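Local structure of 190aa long hypothetical protein (Pyrococcus horikoshii, 2DDZ) at residues L157-P161 and T162-E166; I14-D17 and G18-R22; A125-P129 and V130-I134; V52-E55 and D56-L59. The protein is of unknown function, a hexameric member of the DUF366 family whose fold is probably related to the class II tRNA synthetases. One frame throughout, in Å; residues are numbered along the deposited sequence.

Contact 1: L157-P161 and T162-E166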
# COMPACT_ATOMS: atom_id res chain seq x y z
N LEU E 157 21.28 -33.76 18.22
CA LEU E 157 21.23 -34.16 16.82
C LEU E 157 22.64 -34.29 16.26
O LEU E 157 22.83 -34.65 15.09
CB LEU E 157 20.44 -33.13 15.99
CG LEU E 157 18.96 -32.89 16.31
CD1 LEU E 157 18.45 -31.77 15.43
CD2 LEU E 157 18.13 -34.16 16.11
N GLY E 158 23.63 -33.98 17.09
CA GLY E 158 25.01 -34.08 16.65
C GLY E 158 25.44 -33.00 15.67
O GLY E 158 26.29 -33.22 14.81
N ILE E 159 24.83 -31.82 15.80
CA ILE E 159 25.17 -30.70 14.93
C ILE E 159 25.93 -29.66 15.74
O ILE E 159 25.60 -29.41 16.89
CB ILE E 159 23.92 -30.05 14.33
CG1 ILE E 159 23.17 -31.07 13.47
CG2 ILE E 159 24.30 -28.83 13.49
CD1 ILE E 159 21.90 -30.53 12.87
N ASP E 160 26.96 -29.08 15.14
CA ASP E 160 27.76 -28.06 15.80
C ASP E 160 27.11 -26.69 15.62
O ASP E 160 26.95 -26.22 14.50
CB ASP E 160 29.19 -28.07 15.23
CG ASP E 160 30.01 -26.88 15.69
OD1 ASP E 160 29.78 -26.35 16.80
OD2 ASP E 160 30.92 -26.48 14.93
N PRO E 161 26.72 -26.04 16.73
CA PRO E 161 26.08 -24.72 16.71
C PRO E 161 26.80 -23.74 15.77
O PRO E 161 26.20 -23.23 14.82
CB PRO E 161 26.16 -24.27 18.16
CG PRO E 161 26.05 -25.54 18.91
CD PRO E 161 26.95 -26.47 18.12
N THR E 162 28.08 -23.51 16.04
CA THR E 162 28.91 -22.60 15.25
C THR E 162 28.86 -22.86 13.74
O THR E 162 28.57 -21.95 12.96
CB THR E 162 30.39 -22.65 15.69
OG1 THR E 162 30.48 -22.50 17.11
CG2 THR E 162 31.19 -21.53 15.04
N GLU E 163 29.15 -24.08 13.33
CA GLU E 163 29.13 -24.40 11.91
C GLU E 163 27.73 -24.28 11.32
O GLU E 163 27.57 -23.83 10.18
CB GLU E 163 29.68 -25.82 11.69
CG GLU E 163 30.01 -26.15 10.23
CD GLU E 163 28.78 -26.49 9.40
OE1 GLU E 163 27.90 -27.21 9.90
OE2 GLU E 163 28.71 -26.05 8.23
N PHE E 164 26.72 -24.69 12.08
CA PHE E 164 25.35 -24.60 11.58
C PHE E 164 24.99 -23.12 11.36
O PHE E 164 24.44 -22.76 10.32
CB PHE E 164 24.36 -25.25 12.56
CG PHE E 164 22.95 -25.34 12.02
CD1 PHE E 164 22.62 -26.25 11.01
CD2 PHE E 164 21.96 -24.47 12.48
CE1 PHE E 164 21.34 -26.28 10.47
CE2 PHE E 164 20.68 -24.49 11.94
CZ PHE E 164 20.36 -25.40 10.93
N MET E 165 25.31 -22.28 12.34
CA MET E 165 25.06 -20.84 12.29
C MET E 165 25.58 -20.27 10.96
O MET E 165 24.88 -19.52 10.26
CB MET E 165 25.76 -20.13 13.47
CG MET E 165 25.15 -20.40 14.86
SD MET E 165 25.99 -19.72 16.27
CE MET E 165 25.76 -18.15 15.97
N GLU E 166 26.81 -20.64 10.60
CA GLU E 166 27.44 -20.18 9.37
C GLU E 166 26.72 -20.66 8.10
O GLU E 166 26.43 -19.86 7.21
CB GLU E 166 28.90 -20.67 9.33
CG GLU E 166 29.78 -20.04 8.26
CD GLU E 166 30.17 -18.62 8.61
OE1 GLU E 166 30.25 -18.31 9.82
OE2 GLU E 166 30.42 -17.81 7.69
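D160 reaches forward over the first turn of the helix, its carboxylate facing the backbone N-H groups of T162 and E163. With CG anti to the backbone N (chi1 169°), the two oxygens divide the work: OD1 takes T162 N at 3.4 Å, and OD2 takes E163 N, both weakly. OD2 also lies 3.5 Å from E163 CB, while the glutamate's own carboxylate turns off to Y102 and R167. D160 is thus the N-cap, and P161 the first residue of helix 161-184, where a proline ring costs no backbone bond. Helical bonding starts at once, F164 N to D160 O at 2.9 Å and M165 N to P161 O at 2.8 Å. Before the cap, I159 uses its CG2 branch, 3.7 Å from F164 CB and oblique to the ring. The F164 ring swings away to meet Y102 edge-to-face and pack on L98 and L99. A chi1 of -70° sets M165 CG beside its backbone N, where it passes 3.0 Å from P161 O; the side chain touches V39 of strand 36-45 and V69 of strand 68-75. Cutting it back to an alanine is likely to open a gap between the helix and those strands.

Contact 2: I14-D17 and G18-R22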
# COMPACT_ATOMS: atom_id res chain seq x y z
N ILE E 14 24.81 -13.23 23.01
CA ILE E 14 23.85 -12.17 23.22
C ILE E 14 22.55 -12.86 23.58
O ILE E 14 22.14 -13.79 22.88
CB ILE E 14 23.63 -11.35 21.93
CG1 ILE E 14 24.94 -10.71 21.48
CG2 ILE E 14 22.60 -10.27 22.19
CD1 ILE E 14 25.55 -9.82 22.54
N ASP E 15 21.92 -12.45 24.67
CA ASP E 15 20.67 -13.08 25.09
C ASP E 15 19.42 -12.44 24.46
O ASP E 15 19.34 -11.22 24.30
CB ASP E 15 20.53 -13.05 26.62
CG ASP E 15 21.71 -13.74 27.33
OD1 ASP E 15 22.13 -14.83 26.89
OD2 ASP E 15 22.21 -13.18 28.33
N TYR E 16 18.46 -13.28 24.11
CA TYR E 16 17.22 -12.81 23.49
C TYR E 16 16.11 -12.70 24.54
O TYR E 16 15.66 -13.71 25.08
CB TYR E 16 16.79 -13.79 22.40
CG TYR E 16 15.52 -13.39 21.68
CD1 TYR E 16 15.48 -12.26 20.88
CD2 TYR E 16 14.36 -14.16 21.81
CE1 TYR E 16 14.31 -11.88 20.22
CE2 TYR E 16 13.19 -13.80 21.16
CZ TYR E 16 13.17 -12.66 20.37
OH TYR E 16 12.02 -12.28 19.73
N ASP E 17 15.68 -11.48 24.84
CA ASP E 17 14.61 -11.29 25.80
C ASP E 17 13.37 -10.77 25.05
O ASP E 17 12.41 -10.27 25.66
CB ASP E 17 15.04 -10.31 26.90
CG ASP E 17 15.23 -8.90 26.41
OD1 ASP E 17 15.72 -8.71 25.27
OD2 ASP E 17 14.91 -7.96 27.17
N GLY E 18 13.41 -10.92 23.72
CA GLY E 18 12.33 -10.50 22.86
C GLY E 18 12.46 -9.10 22.26
O GLY E 18 11.90 -8.83 21.20
N SER E 19 13.22 -8.22 22.92
CA SER E 19 13.36 -6.84 22.44
C SER E 19 14.12 -6.68 21.13
O SER E 19 14.14 -5.60 20.55
CB SER E 19 13.99 -5.95 23.52
OG SER E 19 15.33 -6.30 23.79
N ALA E 20 14.75 -7.75 20.65
CA ALA E 20 15.48 -7.66 19.39
C ALA E 20 14.51 -7.68 18.21
O ALA E 20 14.90 -7.43 17.07
CB ALA E 20 16.48 -8.80 19.28
N ILE E 21 13.24 -7.96 18.50
CA ILE E 21 12.20 -8.00 17.47
C ILE E 21 11.81 -6.60 17.01
O ILE E 21 11.21 -6.44 15.96
CB ILE E 21 10.92 -8.70 18.00
CG1 ILE E 21 10.09 -9.19 16.82
CG2 ILE E 21 10.12 -7.73 18.88
CD1 ILE E 21 10.77 -10.29 16.03
N ARG E 22 12.17 -5.59 17.81
CA ARG E 22 11.85 -4.19 17.47
C ARG E 22 12.53 -3.67 16.20
O ARG E 22 13.60 -4.14 15.80
CB ARG E 22 12.21 -3.21 18.62
CG ARG E 22 11.44 -3.54 19.92
CD ARG E 22 11.35 -2.35 20.79
NE ARG E 22 10.93 -2.57 22.14
CZ ARG E 22 10.65 -1.55 22.94
NH1 ARG E 22 10.23 -1.79 24.16
NH2 ARG E 22 10.82 -0.29 22.52
O HOH W 1 16.22 -9.56 22.80
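The chain turns sharply between Y16 and I21, passing through G18 at a positive phi (94°) and then into a short 3-10 turn, residues 19-21, in which I21 N bonds to G18 O at 3.1 Å. The backbone of G18 lies over one face of the Y16 ring, and G18 CA stands 3.7 Å from the centroid of that ring, a CH-pi contact 24° off the normal. A side chain at G18 would be jammed against D17 O, so the absence of one suits the bend. A20 approaches the same ring at its edge, in plane, with CB 3.9 Å from Y16 CE1. D17 turns toward S19, CG between its backbone N and carbonyl carbon (chi1 68°), and OD1 receives the hydroxyl of S19 on the syn side: D17 OD1 to S19 OG is 2.9 Å. S19 N adds a weak bond to the same oxygen, which is therefore gripped twice, while OD2 forms a salt bridge with K47. A water bridges the two limbs, accepting from D17 N at 2.9 Å and more weakly from A20 N. Y16 also stacks on H135. The arrangement is an Asx turn, its backbone bond weak, leading into a 3-10 segment in the loop between strand 5-8 and helix 25-30, where I14 belongs to the guanidine pocket.

Contact 3: A125-P129 and V130-I134; sequences ATVSP and VSIKI
S128 and S131 face each other on one side of the hairpin, each OG lying between its own backbone N and carbonyl carbon (chi1 71° and 73°), which brings S128 OG and S131 OG to 3.0 Å. S128 OG accepts from V130 N at 3.2 Å, an ST turn at P129-V130. S128 N bonds straight to S131 O at 2.8 Å, and the return bond from S131 N to S128 O is weak; S131 OG bonds onward to E74. T126 and K133 share that face as a hydrogen-bonded pair, but the end of K133 leads away from T126. T126 N meets K133 O at 3.0 Å, nearly in line with the carbonyl, whereas K133 N reaches T126 O from above the carbonyl plane. The lysine NZ bonds the carbonyl oxygens of R22 and A20, and T126 OG1 bonds R187 O of the second subunit. On the other face, V127 CG1 is only loosely opposite I132 CG1 at 4.4 Å. V127 CA makes a bent C-H...O contact with S131 O, 3.3 Å away. Strand 131-139 lies between 118-128 and 68-75, I132 and I134 bonding L75 and L73; helix 81-100 packs on A125, V127 and I132, and the second subunit borders T126, V127 and S128.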
# COMPACT_ATOMS: atom_id res chain seq x y z
N ALA E 125 6.67 -13.88 13.37
CA ALA E 125 6.77 -12.90 12.28
C ALA E 125 5.78 -11.79 12.50
O ALA E 125 4.62 -12.04 12.83
CB ALA E 125 6.49 -13.57 10.95
N THR E 126 6.21 -10.55 12.31
CA THR E 126 5.30 -9.43 12.49
C THR E 126 5.80 -8.19 11.77
O THR E 126 6.71 -8.26 10.95
CB THR E 126 5.08 -9.12 14.00
OG1 THR E 126 4.08 -8.10 14.12
CG2 THR E 126 6.36 -8.64 14.66
N VAL E 127 5.19 -7.05 12.04
CA VAL E 127 5.61 -5.83 11.37
C VAL E 127 5.65 -4.68 12.34
O VAL E 127 5.09 -4.76 13.45
CB VAL E 127 4.64 -5.42 10.21
CG1 VAL E 127 4.46 -6.56 9.23
CG2 VAL E 127 3.30 -4.97 10.79
N SER E 128 6.32 -3.62 11.90
CA SER E 128 6.44 -2.37 12.64
C SER E 128 5.92 -1.34 11.63
O SER E 128 5.70 -1.68 10.47
CB SER E 128 7.91 -2.07 12.96
OG SER E 128 8.61 -1.70 11.80
N PRO E 129 5.72 -0.09 12.04
CA PRO E 129 5.22 0.85 11.04
C PRO E 129 6.11 0.97 9.80
O PRO E 129 5.63 1.37 8.75
CB PRO E 129 5.14 2.16 11.83
CG PRO E 129 4.84 1.69 13.23
CD PRO E 129 5.80 0.54 13.38
N VAL E 130 7.39 0.62 9.91
CA VAL E 130 8.30 0.76 8.77
C VAL E 130 9.04 -0.49 8.29
O VAL E 130 9.92 -0.38 7.43
CB VAL E 130 9.38 1.81 9.04
CG1 VAL E 130 8.74 3.09 9.53
CG2 VAL E 130 10.38 1.27 10.06
N SER E 131 8.72 -1.66 8.82
CA SER E 131 9.45 -2.84 8.38
C SER E 131 8.85 -4.17 8.82
O SER E 131 7.95 -4.22 9.66
CB SER E 131 10.89 -2.75 8.90
OG SER E 131 10.91 -2.99 10.29
N ILE E 132 9.39 -5.25 8.25
CA ILE E 132 8.99 -6.61 8.57
C ILE E 132 10.06 -7.11 9.54
O ILE E 132 11.26 -6.91 9.30
CB ILE E 132 9.01 -7.53 7.33
CG1 ILE E 132 7.76 -7.30 6.47
CG2 ILE E 132 9.10 -8.98 7.76
CD1 ILE E 132 7.68 -5.92 5.89
N LYS E 133 9.63 -7.75 10.62
CA LYS E 133 10.53 -8.28 11.63
C LYS E 133 10.25 -9.73 11.93
O LYS E 133 9.13 -10.09 12.31
CB LYS E 133 10.42 -7.46 12.92
CG LYS E 133 11.16 -6.15 12.86
CD LYS E 133 12.63 -6.39 12.55
CE LYS E 133 13.34 -7.20 13.65
NZ LYS E 133 14.07 -6.35 14.64
N ILE E 134 11.28 -10.56 11.79
CA ILE E 134 11.17 -12.00 12.03
C ILE E 134 12.20 -12.57 13.00
O ILE E 134 13.37 -12.21 12.96
CB ILE E 134 11.36 -12.81 10.70
CG1 ILE E 134 10.33 -12.39 9.65
CG2 ILE E 134 11.26 -14.29 10.98
CD1 ILE E 134 9.02 -11.98 10.23

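Contact 4: V52-E55 and D56-L59. With GOL (glycerol), chain R.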
# COMPACT_ATOMS: atom_id res chain seq x y z
N VAL E 52 5.28 -11.21 21.25
CA VAL E 52 4.52 -10.80 20.07
C VAL E 52 3.31 -11.68 19.78
O VAL E 52 2.27 -11.18 19.34
CB VAL E 52 5.44 -10.76 18.82
CG1 VAL E 52 4.61 -10.58 17.55
CG2 VAL E 52 6.45 -9.60 18.95
N ASP E 53 3.43 -12.98 20.01
CA ASP E 53 2.32 -13.90 19.77
C ASP E 53 1.25 -13.68 20.84
O ASP E 53 1.43 -14.07 22.00
CB ASP E 53 2.81 -15.35 19.81
CG ASP E 53 1.80 -16.33 19.23
OD1 ASP E 53 0.59 -16.02 19.22
OD2 ASP E 53 2.22 -17.42 18.78
N ILE E 54 0.14 -13.06 20.45
CA ILE E 54 -0.96 -12.80 21.37
C ILE E 54 -1.46 -14.09 22.00
O ILE E 54 -1.90 -14.09 23.15
CB ILE E 54 -2.15 -12.12 20.66
CG1 ILE E 54 -1.76 -10.71 20.20
CG2 ILE E 54 -3.33 -11.98 21.63
CD1 ILE E 54 -1.16 -9.90 21.32
N GLU E 55 -1.42 -15.19 21.24
CA GLU E 55 -1.84 -16.48 21.77
C GLU E 55 -0.93 -16.92 22.94
O GLU E 55 -1.39 -17.55 23.89
CB GLU E 55 -1.81 -17.56 20.68
CG GLU E 55 -2.28 -18.93 21.14
CD GLU E 55 -2.27 -19.97 20.02
OE1 GLU E 55 -1.91 -19.62 18.88
OE2 GLU E 55 -2.61 -21.15 20.29
N ASP E 56 0.36 -16.59 22.86
CA ASP E 56 1.28 -16.94 23.95
C ASP E 56 0.88 -16.14 25.18
O ASP E 56 0.96 -16.65 26.30
CB ASP E 56 2.75 -16.63 23.59
CG ASP E 56 3.35 -17.64 22.60
OD1 ASP E 56 2.72 -18.70 22.37
OD2 ASP E 56 4.45 -17.38 22.07
N LEU E 57 0.45 -14.90 24.96
CA LEU E 57 0.02 -14.06 26.08
C LEU E 57 -1.23 -14.65 26.73
O LEU E 57 -1.29 -14.76 27.95
CB LEU E 57 -0.28 -12.63 25.60
CG LEU E 57 0.92 -11.81 25.11
CD1 LEU E 57 0.45 -10.53 24.45
CD2 LEU E 57 1.85 -11.50 26.28
N ARG E 58 -2.22 -15.03 25.93
CA ARG E 58 -3.45 -15.59 26.46
C ARG E 58 -3.21 -16.90 27.21
O ARG E 58 -3.76 -17.12 28.29
CB ARG E 58 -4.48 -15.82 25.33
CG ARG E 58 -5.14 -14.54 24.80
CD ARG E 58 -5.88 -14.80 23.48
NE ARG E 58 -6.87 -15.88 23.57
CZ ARG E 58 -8.00 -15.80 24.26
NH1 ARG E 58 -8.32 -14.69 24.92
NH2 ARG E 58 -8.83 -16.84 24.29
N LEU E 59 -2.38 -17.77 26.64
CA LEU E 59 -2.07 -19.06 27.27
C LEU E 59 -1.01 -18.90 28.37
O LEU E 59 -0.68 -19.87 29.06
CB LEU E 59 -1.56 -20.05 26.22
CG LEU E 59 -2.47 -20.38 25.03
CD1 LEU E 59 -1.76 -21.35 24.10
CD2 LEU E 59 -3.77 -20.98 25.53
C1 GOL R . 8.72 -14.65 20.15
O1 GOL R . 9.97 -13.99 20.26
C2 GOL R . 7.71 -14.09 21.16
O2 GOL R . 7.53 -12.69 20.91
C3 GOL R . 6.38 -14.84 21.00
O3 GOL R . 5.40 -14.36 21.92
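Hydrogen bonding begins at D53, the N-cap of helix 54-59, whose backbone O receives L57 N at 3.2 Å in the carbonyl plane and, weakly, D56 N. The D53 side chain leans over the first turn, and OD1 accepts E55 N at 3.0 Å, from above the carboxylate plane. R58 N to I54 O and L59 N to E55 O continue the helix. A glycerol, probably a crystallisation additive, sits at this end: V52 N gives to its O2 at 2.7 Å, D53 N to its O3, and O3 in turn gives to D56 OD2. Among charges, the D53 and D56 side chains cross at about a right angle, their carboxylate planes 35° apart, with D53 OD2 3.8 Å from D56 OD1; K185 of the second subunit, a long and weak partner of D53, may ease the repulsion. With a leucine in place of D53, E55 N would probably lose its acceptor and K185 a weak partner. Apolar contacts are few: I54 CD1 meets L57 CD1 at 3.6 Å, and E55 CG runs alongside L59 CD1. V52 rests on I124 and T126 of strand 118-128, while I54, E55 and R58 pack against the fourth subunit, where R58 NH1 bonds R28 O of that subunit.

Contacts 2, 3 and 4 form a connected group. K133 of contact 3 reaches into contact 2, its NZ 2.5 Å from R22 O and 2.8 Å from A20 O, both probable hydrogen bonds that tie the 3-10 turn to the hairpin. V52 of contact 4 joins both neighbours: V52 CG2 lies 4.1 Å from I21 CG2, and V52 CG1 3.9 Å from T126 CB. The glycerol at contact 4 also bonds Y16 OH of contact 2. All three touch the second subunit. Contact 1 stands apart, about 9 Å from contact 2 between nearest atoms, and across the chain's centre from contacts 3 and 4, about 28 and 30 Å between centres. Bound guanidine is found at I14 in contact 2 and at P129 in contact 3.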